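Long-range contact in aspartate semialdehyde dehydrogenase (Francisella tularensis subsp. tularensis, PDB 4WOJ), which probably catalyses the NADPH-dependent reductive dephosphorylation of aspartyl-4-phosphate to aspartate semialdehyde, a shared step of lysine, methionine and threonine biosynthesis: residues Ala151-Glu156 with Gln295-Gly300. Residues are numbered along the deposited sequence; the frame is centred on the assembly and turned at random.
Sequences AGLLKE and QKISQG
Gly152 in helix 151-154 meets Gly300, just past the end of helix 290-298, with their CA atoms 3.7 Å apart. With no side chain on Gly152, the carbonyl of Lys296 comes close to its CA: a CA-H...O contact, Gly152 CA to Lys296 O 3.4 Å. It is nearly straight, with 165° at the hydrogen. That carbonyl also accepts the backbone N-H of Gln299, the first residue to leave the helix. One water links the backbones as well: it accepts from Gly152 N and donates to Ile297 O at 2.6 Å.

Two lysines make the direct side-chain hydrogen bonds across the contact. The Lys155 chain runs extended beyond CG, and its NZ donates to Gly300 O at 3.0 Å. The ammonium lies above the carbonyl plane, 40° out of it. On the same carbonyl oxygen, Ala151 CB makes a looser contact. Glu156 and Lys296 form a salt bridge, their side chains crossing at about a right angle. Lys296 NZ is 3.3 Å from both Glu156 OE1 and OE2, and both hydrogen bonds are weak. The Lys296 chain bends at chi2 (-108°), which places CD 3.2 Å from Glu156 OE2. The carboxylate therefore meets the aliphatic part of the lysine as well as its charge.

Leu153 makes most of the apolar contact through both its methyls. CD2 meets Lys296 CB at 3.9 Å, while CD1 meets Ile297 CG1 at 4.0 Å.

The contact joins helix 151-154 to the C-terminal end of helix 290-298 in the dimerisation domain, away from the predicted catalytic residues. Leu153 and Ile297 both rest on Phe344 of strand 343-351. Leu153 also touches Val159 of strand 159-167, and Ile297 reaches Val304 and Val306 of strand 304-307. Both helices thus pack on the mixed sheet of this domain.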
# COMPACT_ATOMS: atom_id res chain seq x y z
N ALA B 151 -5.36 16.44 12.35
CA ALA B 151 -6.32 17.23 13.09
C ALA B 151 -5.87 18.68 13.31
O ALA B 151 -6.68 19.59 13.29
CB ALA B 151 -6.62 16.57 14.43
N GLY B 152 -4.57 18.86 13.54
CA GLY B 152 -4.01 20.13 13.93
C GLY B 152 -3.99 21.11 12.78
O GLY B 152 -3.92 22.29 12.99
N LEU B 153 -4.02 20.60 11.56
CA LEU B 153 -4.23 21.40 10.37
C LEU B 153 -5.74 21.65 10.09
O LEU B 153 -6.14 22.74 9.65
CB LEU B 153 -3.54 20.73 9.18
CG LEU B 153 -2.01 20.59 9.31
CD1 LEU B 153 -1.45 19.63 8.28
CD2 LEU B 153 -1.31 21.92 9.14
N LEU B 154 -6.58 20.67 10.40
CA LEU B 154 -8.01 20.79 10.08
C LEU B 154 -8.70 21.79 11.00
O LEU B 154 -9.52 22.60 10.55
CB LEU B 154 -8.71 19.46 10.18
CG LEU B 154 -8.14 18.40 9.24
CD1 LEU B 154 -8.44 17.01 9.78
CD2 LEU B 154 -8.70 18.56 7.85
N LYS B 155 -8.34 21.78 12.27
CA LYS B 155 -8.87 22.72 13.24
C LYS B 155 -8.60 24.16 12.81
O LYS B 155 -9.43 25.02 12.99
CB LYS B 155 -8.21 22.51 14.59
CG LYS B 155 -8.56 21.22 15.30
CD LYS B 155 -7.60 21.02 16.47
CE LYS B 155 -8.08 19.94 17.42
NZ LYS B 155 -7.42 20.10 18.75
N GLU B 156 -7.42 24.43 12.28
CA GLU B 156 -7.12 25.77 11.79
C GLU B 156 -7.66 26.03 10.39
O GLU B 156 -7.30 27.00 9.78
CB GLU B 156 -5.63 26.00 11.80
CG GLU B 156 -5.05 25.85 13.19
CD GLU B 156 -3.76 26.59 13.33
OE1 GLU B 156 -3.50 27.53 12.55
OE2 GLU B 156 -3.03 26.20 14.24
N GLN B 295 4.73 21.11 13.62
CA GLN B 295 4.29 21.71 14.87
C GLN B 295 2.78 21.54 15.01
O GLN B 295 2.30 20.89 15.95
CB GLN B 295 4.73 23.18 14.96
CG GLN B 295 4.34 23.85 16.27
CD GLN B 295 5.03 23.21 17.49
OE1 GLN B 295 6.08 22.55 17.37
NE2 GLN B 295 4.45 23.42 18.67
N LYS B 296 2.05 22.12 14.07
CA LYS B 296 0.59 22.02 14.03
C LYS B 296 0.13 20.56 14.15
O LYS B 296 -0.75 20.27 14.94
CB LYS B 296 0.01 22.59 12.74
CG LYS B 296 0.53 23.97 12.38
CD LYS B 296 -0.50 25.05 12.58
CE LYS B 296 0.01 26.34 11.99
NZ LYS B 296 -0.25 27.44 12.95
N ILE B 297 0.72 19.68 13.35
CA ILE B 297 0.30 18.28 13.37
C ILE B 297 0.44 17.73 14.82
O ILE B 297 -0.48 17.11 15.35
CB ILE B 297 1.10 17.41 12.39
CG1 ILE B 297 0.51 17.51 11.00
CG2 ILE B 297 1.09 15.93 12.86
CD1 ILE B 297 1.40 16.94 9.93
N SER B 298 1.58 18.03 15.41
CA SER B 298 1.98 17.52 16.72
C SER B 298 1.07 18.03 17.81
O SER B 298 0.98 17.40 18.85
CB SER B 298 3.43 17.91 17.06
OG SER B 298 3.45 19.12 17.74
N GLN B 299 0.36 19.12 17.57
CA GLN B 299 -0.61 19.64 18.55
C GLN B 299 -2.11 19.38 18.22
O GLN B 299 -2.99 19.95 18.83
CB GLN B 299 -0.36 21.13 18.82
CG GLN B 299 1.03 21.37 19.43
CD GLN B 299 1.14 22.53 20.42
OE1 GLN B 299 2.21 23.14 20.54
NE2 GLN B 299 0.06 22.84 21.14
N GLY B 300 -2.39 18.47 17.31
CA GLY B 300 -3.77 18.15 16.99
C GLY B 300 -4.55 17.47 18.10
O GLY B 300 -5.78 17.68 18.21
O HOH W 1 -2.61 16.30 14.10